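Alpha-1,2-mannosidase (Bacteroides thetaiotaomicron, PDB 2WW2) hydrolyses alpha-mannosidic linkages with inversion of configuration, as a calcium-dependent glycoside hydrolase of family 92 from a human gut symbiont. Local coordinates at residues R273-F287 with S656-E668. Residues are numbered along the deposited sequence; the frame is centred on the assembly and turned at random.
With GOL (glycerol), chain G.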
loop_
_atom_site.group_PDB
_atom_site.type_symbol
_atom_site.label_atom_id
_atom_site.label_comp_id
_atom_site.label_asym_id
_atom_site.label_seq_id
_atom_site.Cartn_x
_atom_site.Cartn_y
_atom_site.Cartn_z
ATOM N N ARG A 273 -35.319 -22.350 -12.968
ATOM C CA ARG A 273 -36.232 -21.215 -12.863
ATOM C C ARG A 273 -35.638 -19.929 -13.426
ATOM O O ARG A 273 -36.379 -18.992 -13.722
ATOM C CB ARG A 273 -36.719 -20.997 -11.433
ATOM C CG ARG A 273 -37.552 -22.154 -10.911
ATOM C CD ARG A 273 -38.347 -21.714 -9.704
ATOM N NE ARG A 273 -39.089 -22.824 -9.120
ATOM C CZ ARG A 273 -39.709 -22.757 -7.953
ATOM N NH1 ARG A 273 -39.650 -21.632 -7.259
ATOM N NH2 ARG A 273 -40.373 -23.812 -7.475
ATOM N N VAL A 274 -34.315 -19.874 -13.564
ATOM C CA VAL A 274 -33.711 -18.835 -14.381
ATOM C C VAL A 274 -32.843 -19.454 -15.476
ATOM O O VAL A 274 -31.895 -20.205 -15.209
ATOM C CB VAL A 274 -32.988 -17.697 -13.568
ATOM C CG1 VAL A 274 -32.014 -18.268 -12.566
ATOM C CG2 VAL A 274 -32.285 -16.702 -14.537
ATOM N N GLU A 275 -33.221 -19.189 -16.718
ATOM C CA GLU A 275 -32.553 -19.809 -17.843
ATOM C C GLU A 275 -31.637 -18.805 -18.523
ATOM O O GLU A 275 -32.119 -17.881 -19.183
ATOM C CB GLU A 275 -33.563 -20.238 -18.903
ATOM C CG GLU A 275 -34.440 -21.400 -18.588
ATOM C CD GLU A 275 -35.217 -21.833 -19.849
ATOM O OE1 GLU A 275 -36.410 -21.497 -19.949
ATOM O OE2 GLU A 275 -34.616 -22.456 -20.744
ATOM N N ALA A 276 -30.331 -19.005 -18.402
ATOM C CA ALA A 276 -29.359 -18.143 -19.064
ATOM C C ALA A 276 -28.942 -18.726 -20.411
ATOM O O ALA A 276 -28.613 -19.924 -20.501
ATOM C CB ALA A 276 -28.136 -17.946 -18.174
ATOM N N GLU A 277 -28.935 -17.888 -21.450
ATOM C CA GLU A 277 -28.551 -18.316 -22.809
ATOM C C GLU A 277 -27.621 -17.274 -23.448
ATOM O O GLU A 277 -27.769 -16.063 -23.213
ATOM C CB GLU A 277 -29.791 -18.486 -23.708
ATOM C CG GLU A 277 -30.817 -19.507 -23.221
ATOM C CD GLU A 277 -32.074 -19.519 -24.084
ATOM O OE1 GLU A 277 -31.992 -19.968 -25.235
ATOM O OE2 GLU A 277 -33.141 -19.069 -23.611
ATOM N N GLY A 278 -26.681 -17.727 -24.261
ATOM C CA GLY A 278 -25.809 -16.794 -24.986
ATOM C C GLY A 278 -24.708 -16.282 -24.070
ATOM O O GLY A 278 -24.655 -15.102 -23.742
ATOM N N GLY A 279 -23.846 -17.193 -23.630
ATOM C CA GLY A 279 -22.727 -16.853 -22.746
ATOM C C GLY A 279 -21.683 -17.941 -22.931
ATOM O O GLY A 279 -21.978 -18.976 -23.544
ATOM N N THR A 280 -20.475 -17.726 -22.419
ATOM C CA THR A 280 -19.432 -18.765 -22.490
ATOM C C THR A 280 -19.711 -19.889 -21.475
ATOM O O THR A 280 -20.465 -19.697 -20.522
ATOM C CB THR A 280 -18.033 -18.190 -22.193
ATOM O OG1 THR A 280 -18.011 -17.728 -20.849
ATOM C CG2 THR A 280 -17.683 -17.009 -23.155
ATOM N N ASP A 281 -19.119 -21.065 -21.678
ATOM C CA ASP A 281 -19.226 -22.117 -20.657
ATOM C C ASP A 281 -18.741 -21.609 -19.302
ATOM O O ASP A 281 -19.299 -21.933 -18.258
ATOM C CB ASP A 281 -18.410 -23.350 -21.060
ATOM C CG ASP A 281 -19.060 -24.127 -22.173
ATOM O OD1 ASP A 281 -20.266 -23.906 -22.429
ATOM O OD2 ASP A 281 -18.361 -24.954 -22.792
ATOM N N GLU A 282 -17.690 -20.805 -19.309
ATOM C CA GLU A 282 -17.172 -20.295 -18.027
ATOM C C GLU A 282 -18.208 -19.405 -17.303
ATOM O O GLU A 282 -18.406 -19.513 -16.074
ATOM C CB GLU A 282 -15.852 -19.571 -18.266
ATOM C CG GLU A 282 -15.336 -18.784 -17.088
ATOM C CD GLU A 282 -14.925 -19.639 -15.903
ATOM O OE1 GLU A 282 -14.869 -20.879 -16.001
ATOM O OE2 GLU A 282 -14.661 -19.041 -14.841
ATOM N N GLN A 283 -18.872 -18.541 -18.063
ATOM C CA GLN A 283 -19.942 -17.711 -17.508
ATOM C C GLN A 283 -21.119 -18.540 -16.981
ATOM O O GLN A 283 -21.671 -18.256 -15.921
ATOM C CB GLN A 283 -20.423 -16.703 -18.569
ATOM C CG GLN A 283 -19.372 -15.600 -18.884
ATOM C CD GLN A 283 -19.792 -14.686 -20.031
ATOM O OE1 GLN A 283 -20.398 -15.130 -21.014
ATOM N NE2 GLN A 283 -19.459 -13.400 -19.919
ATOM N N LEU A 284 -21.544 -19.542 -17.748
ATOM C CA LEU A 284 -22.632 -20.411 -17.318
ATOM C C LEU A 284 -22.227 -21.164 -16.026
ATOM O O LEU A 284 -23.018 -21.314 -15.098
ATOM C CB LEU A 284 -22.975 -21.414 -18.446
ATOM C CG LEU A 284 -23.597 -20.758 -19.702
ATOM C CD1 LEU A 284 -23.598 -21.671 -20.928
ATOM C CD2 LEU A 284 -25.027 -20.339 -19.382
ATOM N N ARG A 285 -20.998 -21.660 -15.982
ATOM C CA ARG A 285 -20.523 -22.312 -14.743
ATOM C C ARG A 285 -20.519 -21.359 -13.557
ATOM O O ARG A 285 -20.921 -21.729 -12.447
ATOM C CB ARG A 285 -19.139 -22.929 -14.959
ATOM C CG ARG A 285 -19.213 -24.118 -15.931
ATOM C CD ARG A 285 -17.905 -24.844 -16.017
ATOM N NE ARG A 285 -16.817 -23.961 -16.381
ATOM C CZ ARG A 285 -16.145 -24.036 -17.527
ATOM N NH1 ARG A 285 -16.464 -24.966 -18.427
ATOM N NH2 ARG A 285 -15.155 -23.171 -17.768
ATOM N N THR A 286 -20.084 -20.134 -13.782
ATOM C CA THR A 286 -20.014 -19.177 -12.669
ATOM C C THR A 286 -21.418 -18.896 -12.172
ATOM O O THR A 286 -21.695 -18.985 -10.981
ATOM C CB THR A 286 -19.311 -17.879 -13.102
ATOM O OG1 THR A 286 -18.020 -18.207 -13.636
ATOM C CG2 THR A 286 -19.113 -16.943 -11.890
ATOM N N PHE A 287 -22.310 -18.586 -13.107
ATOM C CA PHE A 287 -23.699 -18.255 -12.784
ATOM C C PHE A 287 -24.424 -19.380 -12.029
ATOM O O PHE A 287 -25.031 -19.145 -10.982
ATOM C CB PHE A 287 -24.459 -17.931 -14.080
ATOM C CG PHE A 287 -25.889 -17.505 -13.863
ATOM C CD1 PHE A 287 -26.187 -16.219 -13.390
ATOM C CD2 PHE A 287 -26.936 -18.378 -14.131
ATOM C CE1 PHE A 287 -27.503 -15.828 -13.194
ATOM C CE2 PHE A 287 -28.255 -17.996 -13.940
ATOM C CZ PHE A 287 -28.545 -16.718 -13.467
ATOM N N SER A 656 -26.464 -4.116 -15.870
ATOM C CA SER A 656 -26.211 -4.510 -17.248
ATOM C C SER A 656 -26.082 -6.024 -17.215
ATOM O O SER A 656 -25.299 -6.549 -16.409
ATOM C CB SER A 656 -24.911 -3.861 -17.743
ATOM O OG SER A 656 -24.540 -4.379 -18.996
ATOM N N PRO A 657 -26.881 -6.731 -18.038
ATOM C CA PRO A 657 -26.953 -8.192 -17.998
ATOM C C PRO A 657 -25.670 -8.794 -18.558
ATOM O O PRO A 657 -25.004 -8.173 -19.413
ATOM C CB PRO A 657 -28.117 -8.517 -18.942
ATOM C CG PRO A 657 -28.100 -7.381 -19.946
ATOM C CD PRO A 657 -27.690 -6.167 -19.131
ATOM N N LEU A 658 -25.365 -10.011 -18.122
ATOM C CA LEU A 658 -24.170 -10.706 -18.585
ATOM C C LEU A 658 -24.410 -11.539 -19.851
ATOM O O LEU A 658 -23.497 -11.727 -20.667
ATOM C CB LEU A 658 -23.645 -11.624 -17.463
ATOM C CG LEU A 658 -22.293 -12.286 -17.734
ATOM C CD1 LEU A 658 -21.174 -11.213 -17.736
ATOM C CD2 LEU A 658 -22.039 -13.378 -16.680
ATOM N N PHE A 659 -25.629 -12.042 -20.024
ATOM C CA PHE A 659 -25.909 -12.990 -21.122
ATOM C C PHE A 659 -26.680 -12.326 -22.262
ATOM O O PHE A 659 -27.208 -11.230 -22.097
ATOM C CB PHE A 659 -26.705 -14.190 -20.593
ATOM C CG PHE A 659 -25.956 -15.003 -19.540
ATOM C CD1 PHE A 659 -25.022 -15.960 -19.927
ATOM C CD2 PHE A 659 -26.168 -14.778 -18.180
ATOM C CE1 PHE A 659 -24.313 -16.712 -18.958
ATOM C CE2 PHE A 659 -25.482 -15.522 -17.201
ATOM C CZ PHE A 659 -24.553 -16.493 -17.598
ATOM N N LYS A 660 -26.774 -12.998 -23.415
ATOM C CA LYS A 660 -27.620 -12.483 -24.490
ATOM C C LYS A 660 -29.095 -12.591 -24.107
ATOM O O LYS A 660 -29.945 -11.853 -24.627
ATOM C CB LYS A 660 -27.335 -13.206 -25.817
ATOM C CG LYS A 660 -26.002 -12.773 -26.420
ATOM C CD LYS A 660 -25.639 -13.562 -27.655
ATOM C CE LYS A 660 -24.244 -13.181 -28.148
ATOM N NZ LYS A 660 -24.176 -11.724 -28.497
ATOM N N LYS A 661 -29.393 -13.472 -23.159
ATOM C CA LYS A 661 -30.776 -13.680 -22.738
ATOM C C LYS A 661 -30.881 -14.400 -21.396
ATOM O O LYS A 661 -30.176 -15.394 -21.153
ATOM C CB LYS A 661 -31.522 -14.490 -23.814
ATOM C CG LYS A 661 -33.034 -14.501 -23.644
ATOM C CD LYS A 661 -33.679 -15.461 -24.637
ATOM C CE LYS A 661 -35.147 -15.196 -24.745
ATOM N NZ LYS A 661 -35.758 -16.033 -25.832
ATOM N N VAL A 662 -31.747 -13.901 -20.512
ATOM C CA VAL A 662 -32.137 -14.681 -19.349
ATOM C C VAL A 662 -33.655 -14.688 -19.323
ATOM O O VAL A 662 -34.297 -13.688 -19.661
ATOM C CB VAL A 662 -31.615 -14.124 -17.984
ATOM C CG1 VAL A 662 -30.189 -14.555 -17.709
ATOM C CG2 VAL A 662 -31.765 -12.624 -17.923
ATOM N N THR A 663 -34.220 -15.830 -18.946
ATOM C CA THR A 663 -35.654 -15.982 -18.806
ATOM C C THR A 663 -35.946 -16.420 -17.379
ATOM O O THR A 663 -35.431 -17.437 -16.909
ATOM C CB THR A 663 -36.188 -17.042 -19.769
ATOM O OG1 THR A 663 -35.888 -16.653 -21.113
ATOM C CG2 THR A 663 -37.702 -17.194 -19.628
ATOM N N LEU A 664 -36.750 -15.627 -16.684
ATOM C CA LEU A 664 -37.141 -15.945 -15.333
ATOM C C LEU A 664 -38.522 -16.600 -15.372
ATOM O O LEU A 664 -39.480 -16.016 -15.892
ATOM C CB LEU A 664 -37.168 -14.671 -14.483
ATOM C CG LEU A 664 -35.829 -14.033 -14.093
ATOM C CD1 LEU A 664 -35.169 -13.296 -15.282
ATOM C CD2 LEU A 664 -36.063 -13.063 -12.957
ATOM N N HIS A 665 -38.611 -17.817 -14.836
ATOM C CA HIS A 665 -39.859 -18.565 -14.787
ATOM C C HIS A 665 -40.500 -18.332 -13.447
ATOM O O HIS A 665 -40.090 -18.910 -12.431
ATOM C CB HIS A 665 -39.597 -20.048 -15.040
ATOM C CG HIS A 665 -39.117 -20.318 -16.431
ATOM N ND1 HIS A 665 -39.899 -20.071 -17.540
ATOM C CD2 HIS A 665 -37.927 -20.762 -16.897
ATOM C CE1 HIS A 665 -39.213 -20.364 -18.633
ATOM N NE2 HIS A 665 -38.010 -20.782 -18.272
ATOM N N LEU A 666 -41.480 -17.438 -13.452
ATOM C CA LEU A 666 -42.114 -16.964 -12.235
ATOM C C LEU A 666 -43.425 -17.692 -11.955
ATOM O O LEU A 666 -43.890 -18.497 -12.774
ATOM C CB LEU A 666 -42.308 -15.449 -12.319
ATOM C CG LEU A 666 -40.977 -14.722 -12.567
ATOM C CD1 LEU A 666 -41.165 -13.266 -12.946
ATOM C CD2 LEU A 666 -40.043 -14.826 -11.365
ATOM N N PRO A 667 -44.011 -17.447 -10.779
ATOM C CA PRO A 667 -45.269 -18.117 -10.433
ATOM C C PRO A 667 -46.395 -17.871 -11.446
ATOM O O PRO A 667 -46.415 -16.844 -12.125
ATOM C CB PRO A 667 -45.630 -17.497 -9.075
ATOM C CG PRO A 667 -44.260 -17.204 -8.445
ATOM C CD PRO A 667 -43.429 -16.708 -9.638
ATOM N N GLU A 668 -47.315 -18.828 -11.525
ATOM C CA GLU A 668 -48.529 -18.729 -12.334
ATOM C C GLU A 668 -48.241 -18.629 -13.824
ATOM O O GLU A 668 -48.946 -17.958 -14.583
ATOM C CB GLU A 668 -49.419 -17.613 -11.801
ATOM C CG GLU A 668 -49.927 -17.999 -10.413
ATOM C CD GLU A 668 -50.511 -16.850 -9.636
ATOM O OE1 GLU A 668 -50.007 -15.713 -9.772
ATOM O OE2 GLU A 668 -51.476 -17.088 -8.883
HETATM C C1 GOL G . -21.456 -11.031 -22.744
HETATM O O1 GOL G . -20.915 -11.480 -21.510
HETATM C C2 GOL G . -21.575 -12.172 -23.744
HETATM O O2 GOL G . -22.762 -12.154 -24.500
HETATM C C3 GOL G . -21.592 -13.475 -23.016
HETATM O O3 GOL G . -20.322 -13.962 -23.236
HETATM O O HOH W 1 -33.337 -17.348 -21.681
HETATM O O HOH W 2 -35.256 -18.735 -25.173
#
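Phe659 packs between strand 274-277 and helix 281-294. Its CB lies 3.4 Å from Glu277 O; with CG anti to the carbonyl carbon (chi1 -62°), the ring enters the angle between strand and helix. CG and CD2 lie against Ala276 CB, at 3.9 and 3.7 Å. CD1 meets Gly279 CA at the ring edge, CE1 touches Leu284 CD2 at 3.7 Å, and CZ reaches Gln283 O and Phe287 CB. CE2 of Phe659 points over the face of Phe287, a T-shaped stack with the two ring planes at 79°. Ala276 CB sits 3.6 Å from the Phe659 ring centroid, almost straight above it, a CH-pi contact.

Beyond it, strands 274-277 and 661-665 run antiparallel, adding 274-277 as the outermost strand of a mixed sheet in the catalytic domain. Glu275 N to Thr663 O (2.8 Å) and the return bond from Thr663 N to Glu275 O define a hydrogen-bonded pair; Lys660 and Lys661 opposite Glu277 form a classic beta bulge.

On the Glu275 face, His665 NE2 donates to Glu275 OE1, planes 24° apart; the modelled 2.4 Å is unusually short and doubtful. His665 ND1 bonds Asn671, which helps fix the ring's rotation. Water bridges Glu277 OE2 to Thr663 OG1, and another links Glu277 OE2 to Lys661 NZ.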